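Local coordinates for protein RMD9, mitochondrial (Saccharomyces cerevisiae S288C, PDB 7A9X), which binds a dodecameric RNA motif in the 3'-UTRs of mitochondrial mRNAs and takes part in their processing or stability, at residues A[364-375]-A[403-414]. Residues are numbered along the deposited sequence; the frame is centred on the assembly and turned at random.
Sequences NNTFFTIFFENY and FFNVMLTRASIW. With nucleotides of chain B.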
ATOM      1  N   ASN A 364      11.316  -4.479   3.698  1.00 59.55           N
ATOM      2  CA  ASN A 364      11.711  -5.134   4.940  1.00 63.60           C
ATOM      3  C   ASN A 364      10.539  -5.856   5.593  1.00 71.17           C
ATOM      4  O   ASN A 364      10.741  -6.861   6.285  1.00 68.54           O
ATOM      5  CB  ASN A 364      12.320  -4.108   5.895  1.00 61.43           C
ATOM      6  CG  ASN A 364      13.630  -3.544   5.378  1.00 64.46           C
ATOM      7  OD1 ASN A 364      14.400  -4.241   4.717  1.00 64.01           O
ATOM      8  ND2 ASN A 364      13.889  -2.276   5.677  1.00 64.54           N
ATOM      9  N   ASN A 365       9.314  -5.370   5.377  1.00 70.55           N
ATOM     10  CA  ASN A 365       8.138  -6.072   5.882  1.00 65.26           C
ATOM     11  C   ASN A 365       8.044  -7.471   5.289  1.00 60.88           C
ATOM     12  O   ASN A 365       7.869  -8.457   6.014  1.00 59.76           O
ATOM     13  CB  ASN A 365       6.875  -5.269   5.571  1.00 61.40           C
ATOM     14  CG  ASN A 365       5.618  -5.928   6.105  1.00 59.60           C
ATOM     15  OD1 ASN A 365       5.631  -6.547   7.169  1.00 59.32           O
ATOM     16  ND2 ASN A 365       4.524  -5.801   5.364  1.00 65.31           N
ATOM     17  N   THR A 366       8.163  -7.574   3.963  1.00 60.14           N
ATOM     18  CA  THR A 366       8.128  -8.876   3.309  1.00 56.99           C
ATOM     19  C   THR A 366       9.288  -9.754   3.762  1.00 60.10           C
ATOM     20  O   THR A 366       9.107 -10.950   4.016  1.00 69.03           O
ATOM     21  CB  THR A 366       8.156  -8.695   1.790  1.00 60.40           C
ATOM     22  OG1 THR A 366       7.064  -7.860   1.390  1.00 60.22           O
ATOM     23  CG2 THR A 366       8.043 -10.039   1.082  1.00 57.21           C
ATOM     24  N   PHE A 367      10.483  -9.170   3.890  1.00 58.91           N
ATOM     25  CA  PHE A 367      11.677  -9.953   4.195  1.00 59.50           C
ATOM     26  C   PHE A 367      11.639 -10.504   5.616  1.00 63.49           C
ATOM     27  O   PHE A 367      11.899 -11.692   5.838  1.00 60.71           O
ATOM     28  CB  PHE A 367      12.925  -9.096   3.981  1.00 58.71           C
ATOM     29  CG  PHE A 367      14.192  -9.737   4.462  1.00 66.55           C
ATOM     30  CD1 PHE A 367      14.693 -10.869   3.834  1.00 69.02           C
ATOM     31  CD2 PHE A 367      14.887  -9.206   5.537  1.00 66.65           C
ATOM     32  CE1 PHE A 367      15.862 -11.464   4.271  1.00 69.84           C
ATOM     33  CE2 PHE A 367      16.057  -9.793   5.981  1.00 72.35           C
ATOM     34  CZ  PHE A 367      16.545 -10.926   5.347  1.00 75.64           C
ATOM     35  N   PHE A 368      11.327  -9.656   6.598  1.00 61.13           N
ATOM     36  CA  PHE A 368      11.338 -10.114   7.982  1.00 62.38           C
ATOM     37  C   PHE A 368      10.142 -10.997   8.308  1.00 67.61           C
ATOM     38  O   PHE A 368      10.221 -11.808   9.238  1.00 64.01           O
ATOM     39  CB  PHE A 368      11.402  -8.921   8.936  1.00 59.49           C
ATOM     40  CG  PHE A 368      12.766  -8.296   9.022  1.00 65.05           C
ATOM     41  CD1 PHE A 368      13.862  -9.051   9.412  1.00 65.51           C
ATOM     42  CD2 PHE A 368      12.955  -6.960   8.712  1.00 59.53           C
ATOM     43  CE1 PHE A 368      15.122  -8.481   9.491  1.00 67.81           C
ATOM     44  CE2 PHE A 368      14.213  -6.383   8.789  1.00 60.14           C
ATOM     45  CZ  PHE A 368      15.295  -7.143   9.180  1.00 64.47           C
ATOM     46  N   THR A 369       9.039 -10.861   7.568  1.00 69.56           N
ATOM     47  CA  THR A 369       7.947 -11.817   7.700  1.00 66.20           C
ATOM     48  C   THR A 369       8.405 -13.208   7.283  1.00 68.01           C
ATOM     49  O   THR A 369       8.132 -14.198   7.971  1.00 66.35           O
ATOM     50  CB  THR A 369       6.747 -11.364   6.865  1.00 65.78           C
ATOM     51  OG1 THR A 369       6.305 -10.081   7.327  1.00 65.86           O
ATOM     52  CG2 THR A 369       5.604 -12.355   6.979  1.00 60.27           C
ATOM     53  N   ILE A 370       9.131 -13.292   6.166  1.00 66.73           N
ATOM     54  CA  ILE A 370       9.709 -14.562   5.740  1.00 64.69           C
ATOM     55  C   ILE A 370      10.790 -15.013   6.717  1.00 62.30           C
ATOM     56  O   ILE A 370      10.911 -16.207   7.017  1.00 63.55           O
ATOM     57  CB  ILE A 370      10.246 -14.436   4.303  1.00 62.98           C
ATOM     58  CG1 ILE A 370       9.102 -14.092   3.344  1.00 60.56           C
ATOM     59  CG2 ILE A 370      10.948 -15.716   3.874  1.00 62.57           C
ATOM     60  CD1 ILE A 370       9.559 -13.687   1.957  1.00 60.18           C
ATOM     61  N   PHE A 371      11.581 -14.071   7.241  1.00 61.81           N
ATOM     62  CA  PHE A 371      12.648 -14.429   8.174  1.00 64.69           C
ATOM     63  C   PHE A 371      12.092 -15.160   9.390  1.00 67.33           C
ATOM     64  O   PHE A 371      12.509 -16.280   9.707  1.00 70.96           O
ATOM     65  CB  PHE A 371      13.424 -13.184   8.611  1.00 62.16           C
ATOM     66  CG  PHE A 371      14.510 -13.472   9.617  1.00 63.16           C
ATOM     67  CD1 PHE A 371      14.243 -13.465  10.980  1.00 63.53           C
ATOM     68  CD2 PHE A 371      15.796 -13.765   9.197  1.00 65.75           C
ATOM     69  CE1 PHE A 371      15.243 -13.742  11.901  1.00 68.51           C
ATOM     70  CE2 PHE A 371      16.799 -14.040  10.113  1.00 65.00           C
ATOM     71  CZ  PHE A 371      16.523 -14.031  11.464  1.00 65.27           C
ATOM     72  N   PHE A 372      11.147 -14.534  10.092  1.00 65.86           N
ATOM     73  CA  PHE A 372      10.654 -15.109  11.336  1.00 64.02           C
ATOM     74  C   PHE A 372       9.709 -16.284  11.119  1.00 66.55           C
ATOM     75  O   PHE A 372       9.403 -16.992  12.083  1.00 66.15           O
ATOM     76  CB  PHE A 372       9.999 -14.019  12.184  1.00 63.56           C
ATOM     77  CG  PHE A 372      10.988 -13.047  12.770  1.00 64.80           C
ATOM     78  CD1 PHE A 372      11.647 -13.338  13.953  1.00 64.26           C
ATOM     79  CD2 PHE A 372      11.279 -11.856  12.126  1.00 62.56           C
ATOM     80  CE1 PHE A 372      12.566 -12.456  14.488  1.00 64.24           C
ATOM     81  CE2 PHE A 372      12.193 -10.968  12.659  1.00 62.32           C
ATOM     82  CZ  PHE A 372      12.838 -11.269  13.843  1.00 63.32           C
ATOM     83  N   GLU A 373       9.245 -16.517   9.891  1.00 64.64           N
ATOM     84  CA  GLU A 373       8.608 -17.796   9.602  1.00 65.95           C
ATOM     85  C   GLU A 373       9.649 -18.899   9.473  1.00 70.85           C
ATOM     86  O   GLU A 373       9.427 -20.026   9.928  1.00 72.78           O
ATOM     87  CB  GLU A 373       7.767 -17.707   8.328  1.00 65.45           C
ATOM     88  CG  GLU A 373       6.504 -16.885   8.477  1.00 78.32           C
ATOM     89  CD  GLU A 373       5.657 -16.900   7.223  1.00 83.11           C
ATOM     90  OE1 GLU A 373       5.982 -17.673   6.298  1.00 85.90           O
ATOM     91  OE2 GLU A 373       4.669 -16.138   7.165  1.00 85.41           O
ATOM     92  N   ASN A 374      10.795 -18.580   8.870  1.00 73.14           N
ATOM     93  CA  ASN A 374      11.863 -19.561   8.722  1.00 72.39           C
ATOM     94  C   ASN A 374      12.474 -19.916  10.074  1.00 76.30           C
ATOM     95  O   ASN A 374      12.665 -21.096  10.391  1.00 70.72           O
ATOM     96  CB  ASN A 374      12.927 -19.021   7.764  1.00 72.46           C
ATOM     97  CG  ASN A 374      14.006 -20.038   7.457  1.00 69.08           C
ATOM     98  OD1 ASN A 374      13.768 -21.007   6.738  1.00 70.26           O
ATOM     99  ND2 ASN A 374      15.203 -19.817   7.991  1.00 69.41           N
ATOM    100  N   TYR A 375      12.777 -18.910  10.892  1.00 71.73           N
ATOM    101  CA  TYR A 375      13.383 -19.121  12.206  1.00 76.31           C
ATOM    102  C   TYR A 375      12.347 -19.137  13.323  1.00 76.04           C
ATOM    103  O   TYR A 375      12.621 -18.698  14.442  1.00 78.27           O
ATOM    104  CB  TYR A 375      14.448 -18.061  12.466  1.00 68.20           C
ATOM    105  CG  TYR A 375      15.674 -18.222  11.595  1.00 73.74           C
ATOM    106  CD1 TYR A 375      16.610 -19.220  11.859  1.00 70.26           C
ATOM    107  CD2 TYR A 375      15.894 -17.384  10.508  1.00 67.47           C
ATOM    108  CE1 TYR A 375      17.731 -19.376  11.067  1.00 70.91           C
ATOM    109  CE2 TYR A 375      17.012 -17.532   9.710  1.00 75.76           C
ATOM    110  CZ  TYR A 375      17.927 -18.531   9.994  1.00 79.26           C
ATOM    111  OH  TYR A 375      19.042 -18.685   9.203  1.00 70.75           O
ATOM    112  N   PHE A 403      12.978  -0.344   9.673  1.00 71.90           N
ATOM    113  CA  PHE A 403      13.803  -1.547   9.616  1.00 65.57           C
ATOM    114  C   PHE A 403      13.756  -2.308  10.938  1.00 68.21           C
ATOM    115  O   PHE A 403      13.510  -3.519  10.962  1.00 67.72           O
ATOM    116  CB  PHE A 403      15.243  -1.177   9.256  1.00 62.14           C
ATOM    117  CG  PHE A 403      16.201  -2.339   9.296  1.00 65.34           C
ATOM    118  CD1 PHE A 403      16.266  -3.239   8.244  1.00 64.79           C
ATOM    119  CD2 PHE A 403      17.046  -2.523  10.382  1.00 64.87           C
ATOM    120  CE1 PHE A 403      17.147  -4.305   8.275  1.00 62.43           C
ATOM    121  CE2 PHE A 403      17.931  -3.586  10.420  1.00 63.64           C
ATOM    122  CZ  PHE A 403      17.983  -4.479   9.366  1.00 63.31           C
ATOM    123  N   PHE A 404      13.982  -1.609  12.051  1.00 66.79           N
ATOM    124  CA  PHE A 404      13.917  -2.248  13.359  1.00 68.99           C
ATOM    125  C   PHE A 404      12.486  -2.421  13.858  1.00 73.82           C
ATOM    126  O   PHE A 404      12.229  -3.334  14.650  1.00 75.95           O
ATOM    127  CB  PHE A 404      14.736  -1.452  14.377  1.00 68.84           C
ATOM    128  CG  PHE A 404      16.208  -1.773  14.357  1.00 72.90           C
ATOM    129  CD1 PHE A 404      16.654  -3.055  14.653  1.00 76.94           C
ATOM    130  CD2 PHE A 404      17.145  -0.795  14.059  1.00 72.19           C
ATOM    131  CE1 PHE A 404      18.008  -3.359  14.643  1.00 77.84           C
ATOM    132  CE2 PHE A 404      18.502  -1.090  14.047  1.00 75.98           C
ATOM    133  CZ  PHE A 404      18.933  -2.376  14.340  1.00 77.57           C
ATOM    134  N   ASN A 405      11.552  -1.576  13.409  1.00 70.38           N
ATOM    135  CA  ASN A 405      10.157  -1.739  13.809  1.00 66.92           C
ATOM    136  C   ASN A 405       9.577  -3.045  13.277  1.00 65.11           C
ATOM    137  O   ASN A 405       8.923  -3.789  14.021  1.00 61.94           O
ATOM    138  CB  ASN A 405       9.323  -0.548  13.329  1.00 65.03           C
ATOM    139  CG  ASN A 405       9.704   0.753  14.022  1.00 72.00           C
ATOM    140  OD1 ASN A 405      10.312   0.747  15.093  1.00 73.85           O
ATOM    141  ND2 ASN A 405       9.341   1.876  13.411  1.00 69.86           N
ATOM    142  N   VAL A 406       9.806  -3.342  11.994  1.00 63.12           N
ATOM    143  CA  VAL A 406       9.338  -4.602  11.421  1.00 63.87           C
ATOM    144  C   VAL A 406      10.004  -5.782  12.118  1.00 60.74           C
ATOM    145  O   VAL A 406       9.344  -6.764  12.478  1.00 58.40           O
ATOM    146  CB  VAL A 406       9.598  -4.633   9.903  1.00 69.21           C
ATOM    147  CG1 VAL A 406       9.211  -5.984   9.332  1.00 77.33           C
ATOM    148  CG2 VAL A 406       8.836  -3.521   9.210  1.00 76.84           C
ATOM    149  N   MET A 407      11.321  -5.701  12.316  1.00 63.15           N
ATOM    150  CA  MET A 407      12.046  -6.773  12.990  1.00 68.97           C
ATOM    151  C   MET A 407      11.471  -7.045  14.374  1.00 69.42           C
ATOM    152  O   MET A 407      11.210  -8.200  14.729  1.00 66.99           O
ATOM    153  CB  MET A 407      13.530  -6.412  13.085  1.00 66.94           C
ATOM    154  CG  MET A 407      14.425  -7.531  13.588  1.00 67.44           C
ATOM    155  SD  MET A 407      16.101  -6.968  13.940  1.00 67.68           S
ATOM    156  CE  MET A 407      16.555  -6.211  12.384  1.00 68.13           C
ATOM    157  N   LEU A 408      11.253  -5.990  15.164  1.00 68.29           N
ATOM    158  CA  LEU A 408      10.735  -6.162  16.518  1.00 68.19           C
ATOM    159  C   LEU A 408       9.312  -6.708  16.507  1.00 67.55           C
ATOM    160  O   LEU A 408       8.969  -7.568  17.327  1.00 70.21           O
ATOM    161  CB  LEU A 408      10.793  -4.834  17.270  1.00 69.76           C
ATOM    162  CG  LEU A 408      10.263  -4.846  18.704  1.00 72.50           C
ATOM    163  CD1 LEU A 408      11.026  -5.854  19.550  1.00 69.65           C
ATOM    164  CD2 LEU A 408      10.349  -3.461  19.315  1.00 69.96           C
ATOM    165  N   THR A 409       8.470  -6.216  15.596  1.00 64.30           N
ATOM    166  CA  THR A 409       7.092  -6.693  15.520  1.00 65.32           C
ATOM    167  C   THR A 409       7.045  -8.194  15.265  1.00 71.39           C
ATOM    168  O   THR A 409       6.413  -8.948  16.015  1.00 71.09           O
ATOM    169  CB  THR A 409       6.338  -5.950  14.415  1.00 68.05           C
ATOM    170  OG1 THR A 409       6.402  -4.536  14.643  1.00 68.12           O
ATOM    171  CG2 THR A 409       4.885  -6.394  14.375  1.00 58.40           C
ATOM    172  N   ARG A 410       7.719  -8.644  14.207  1.00 66.02           N
ATOM    173  CA  ARG A 410       7.701 -10.054  13.842  1.00 63.47           C
ATOM    174  C   ARG A 410       8.451 -10.931  14.838  1.00 71.20           C
ATOM    175  O   ARG A 410       8.190 -12.137  14.893  1.00 60.28           O
ATOM    176  CB  ARG A 410       8.289 -10.229  12.442  1.00 65.82           C
ATOM    177  CG  ARG A 410       7.606  -9.386  11.372  1.00 67.84           C
ATOM    178  CD  ARG A 410       6.178  -9.851  11.114  1.00 64.48           C
ATOM    179  NE  ARG A 410       5.525  -9.065  10.069  1.00 66.55           N
ATOM    180  CZ  ARG A 410       4.582  -8.155  10.295  1.00 71.24           C
ATOM    181  NH1 ARG A 410       4.047  -7.486   9.282  1.00 68.43           N
ATOM    182  NH2 ARG A 410       4.165  -7.919  11.531  1.00 69.93           N
ATOM    183  N   ALA A 411       9.364 -10.361  15.632  1.00 75.09           N
ATOM    184  CA  ALA A 411      10.119 -11.159  16.593  1.00 73.24           C
ATOM    185  C   ALA A 411       9.280 -11.613  17.781  1.00 73.10           C
ATOM    186  O   ALA A 411       9.789 -12.363  18.621  1.00 76.77           O
ATOM    187  CB  ALA A 411      11.334 -10.377  17.094  1.00 71.19           C
ATOM    188  N   SER A 412       8.019 -11.186  17.872  1.00 73.59           N
ATOM    189  CA  SER A 412       7.153 -11.619  18.962  1.00 68.97           C
ATOM    190  C   SER A 412       6.924 -13.123  18.958  1.00 71.46           C
ATOM    191  O   SER A 412       6.539 -13.683  19.991  1.00 72.72           O
ATOM    192  CB  SER A 412       5.811 -10.890  18.880  1.00 65.59           C
ATOM    193  OG  SER A 412       5.198 -11.100  17.619  1.00 62.12           O
ATOM    194  N   ILE A 413       7.141 -13.785  17.819  1.00 67.37           N
ATOM    195  CA  ILE A 413       7.000 -15.236  17.747  1.00 78.54           C
ATOM    196  C   ILE A 413       8.015 -15.925  18.651  1.00 76.85           C
ATOM    197  O   ILE A 413       7.744 -17.004  19.194  1.00 79.85           O
ATOM    198  CB  ILE A 413       7.127 -15.699  16.279  1.00 92.83           C
ATOM    199  CG1 ILE A 413       5.832 -15.417  15.514  1.00106.44           C
ATOM    200  CG2 ILE A 413       7.475 -17.171  16.190  1.00101.45           C
ATOM    201  CD1 ILE A 413       5.766 -16.100  14.159  1.00115.84           C
ATOM    202  N   TRP A 414       9.183 -15.311  18.851  1.00 73.82           N
ATOM    203  CA  TRP A 414      10.197 -15.925  19.700  1.00 76.69           C
ATOM    204  C   TRP A 414       9.806 -15.885  21.173  1.00 77.93           C
ATOM    205  O   TRP A 414      10.224 -16.759  21.942  1.00 74.07           O
ATOM    206  CB  TRP A 414      11.547 -15.243  19.483  1.00 76.43           C
ATOM    207  CG  TRP A 414      12.207 -15.660  18.210  1.00 73.22           C
ATOM    208  CD1 TRP A 414      11.830 -16.688  17.395  1.00 69.32           C
ATOM    209  CD2 TRP A 414      13.353 -15.061  17.596  1.00 74.16           C
ATOM    210  NE1 TRP A 414      12.672 -16.770  16.313  1.00 68.73           N
ATOM    211  CE2 TRP A 414      13.617 -15.781  16.412  1.00 73.70           C
ATOM    212  CE3 TRP A 414      14.184 -13.987  17.931  1.00 70.06           C
ATOM    213  CZ2 TRP A 414      14.675 -15.461  15.562  1.00 70.31           C
ATOM    214  CZ3 TRP A 414      15.235 -13.671  17.086  1.00 69.90           C
ATOM    215  CH2 TRP A 414      15.470 -14.406  15.916  1.00 72.68           C
TER
ATOM    216  P     U B  10       2.162  -2.214   6.862  1.00 68.94           P
ATOM    217  OP1   U B  10       1.459  -3.516   7.004  1.00 62.26           O
ATOM    218  OP2   U B  10       1.392  -0.952   7.014  1.00 66.41           O
ATOM    219  O5'   U B  10       3.366  -2.194   7.907  1.00 61.04           O
ATOM    220  C5'   U B  10       4.137  -3.360   8.167  1.00 60.78           C
ATOM    221  C4'   U B  10       5.099  -3.128   9.306  1.00 60.64           C
ATOM    222  O4'   U B  10       5.947  -1.999   8.984  1.00 60.63           O
ATOM    223  C3'   U B  10       4.459  -2.762  10.639  1.00 63.51           C
ATOM    224  O3'   U B  10       4.091  -3.909  11.389  1.00 62.27           O
ATOM    225  C2'   U B  10       5.528  -1.917  11.326  1.00 62.87           C
ATOM    226  O2'   U B  10       6.470  -2.738  11.999  1.00 65.73           O
ATOM    227  C1'   U B  10       6.219  -1.241  10.140  1.00 65.04           C
ATOM    228  N1    U B  10       5.756   0.147   9.912  1.00 71.78           N
ATOM    229  C2    U B  10       6.529   1.171  10.426  1.00 72.24           C
ATOM    230  O2    U B  10       7.554   0.975  11.054  1.00 74.70           O
ATOM    231  N3    U B  10       6.056   2.435  10.174  1.00 72.63           N
ATOM    232  C4    U B  10       4.915   2.769   9.474  1.00 72.53           C
ATOM    233  O4    U B  10       4.620   3.955   9.332  1.00 67.09           O
ATOM    234  C5    U B  10       4.171   1.653   8.973  1.00 70.67           C
ATOM    235  C6    U B  10       4.608   0.413   9.201  1.00 68.23           C
ATOM    236  P     U B  11       2.549  -4.208  11.722  1.00 68.38           P
ATOM    237  OP1   U B  11       2.443  -5.609  12.210  1.00 64.04           O
ATOM    238  OP2   U B  11       1.736  -3.783  10.554  1.00 63.43           O
ATOM    239  O5'   U B  11       2.220  -3.229  12.937  1.00 64.26           O
ATOM    240  C5'   U B  11       2.815  -3.416  14.210  1.00 64.61           C
ATOM    241  C4'   U B  11       2.487  -2.280  15.144  1.00 66.48           C
ATOM    242  O4'   U B  11       3.139  -1.065  14.689  1.00 69.78           O
ATOM    243  C3'   U B  11       1.020  -1.893  15.237  1.00 66.79           C
ATOM    244  O3'   U B  11       0.271  -2.745  16.083  1.00 71.97           O
ATOM    245  C2'   U B  11       1.091  -0.452  15.721  1.00 66.50           C
ATOM    246  O2'   U B  11       1.367  -0.400  17.113  1.00 71.05           O
ATOM    247  C1'   U B  11       2.322   0.054  14.970  1.00 69.34           C
ATOM    248  N1    U B  11       1.962   0.703  13.691  1.00 69.68           N
ATOM    249  C2    U B  11       1.428   1.978  13.734  1.00 73.77           C
ATOM    250  O2    U B  11       1.241   2.592  14.772  1.00 71.88           O
ATOM    251  N3    U B  11       1.123   2.515  12.508  1.00 75.04           N
ATOM    252  C4    U B  11       1.293   1.917  11.275  1.00 72.83           C
ATOM    253  O4    U B  11       0.968   2.525  10.255  1.00 72.06           O
ATOM    254  C5    U B  11       1.849   0.600  11.318  1.00 63.37           C
ATOM    255  C6    U B  11       2.156   0.053  12.496  1.00 63.79           C
TER
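Phe368 and Phe372 of helix 357-374 pack against Val406 and Met407 of helix 401-410 and Ala411 just beyond it, joining what are probably successive pentatricopeptide repeats, PPR6 and PPR7. The pair is a worked example of how an alpha-solenoid combines a greasy interior with a polar, RNA-facing rim. Over residues 364-374 and 403-410 the axes run in roughly the same direction, crossing at -29° and approaching to 9.2 Å.

The interior is dense. Phe368 turns an edge to the face of Phe403 in an offset T-shaped pair, while Met407 CB sits almost squarely over one of its faces, 4.2 Å from the ring centroid. Beyond CB the methionine chain bends at its last torsion (chi3 -54°), bringing CE to 3.6 Å from Phe368 CZ. Phe372 lies with one face over the backbone of Arg410 and Ala411, and its edge points at the face of Trp414, planes at 63°. Helix 379-396 adds to this core, through Ile389 and Leu386, behind Phe371.

On the RNA side, packing gives way to hydrogen bonds around partly exposed Arg410. NE donates in the guanidinium plane to Thr369 OG1 (3.0 Å), a hydroxyl that itself donates to Asn365 O, and NH1 makes a weak, bent bond to Asn365 OD1. These steady the guanidinium while NH2 reaches OP1 of U11 of chain B at 3.0 Å. Five residues earlier, Asn405 ND2 bonds U10 O2 of the same RNA.

At the far end, Trp414 NE1 gives a nearly straight hydrogen bond to Tyr375 O (2.7 Å), just past the end of helix 357-374.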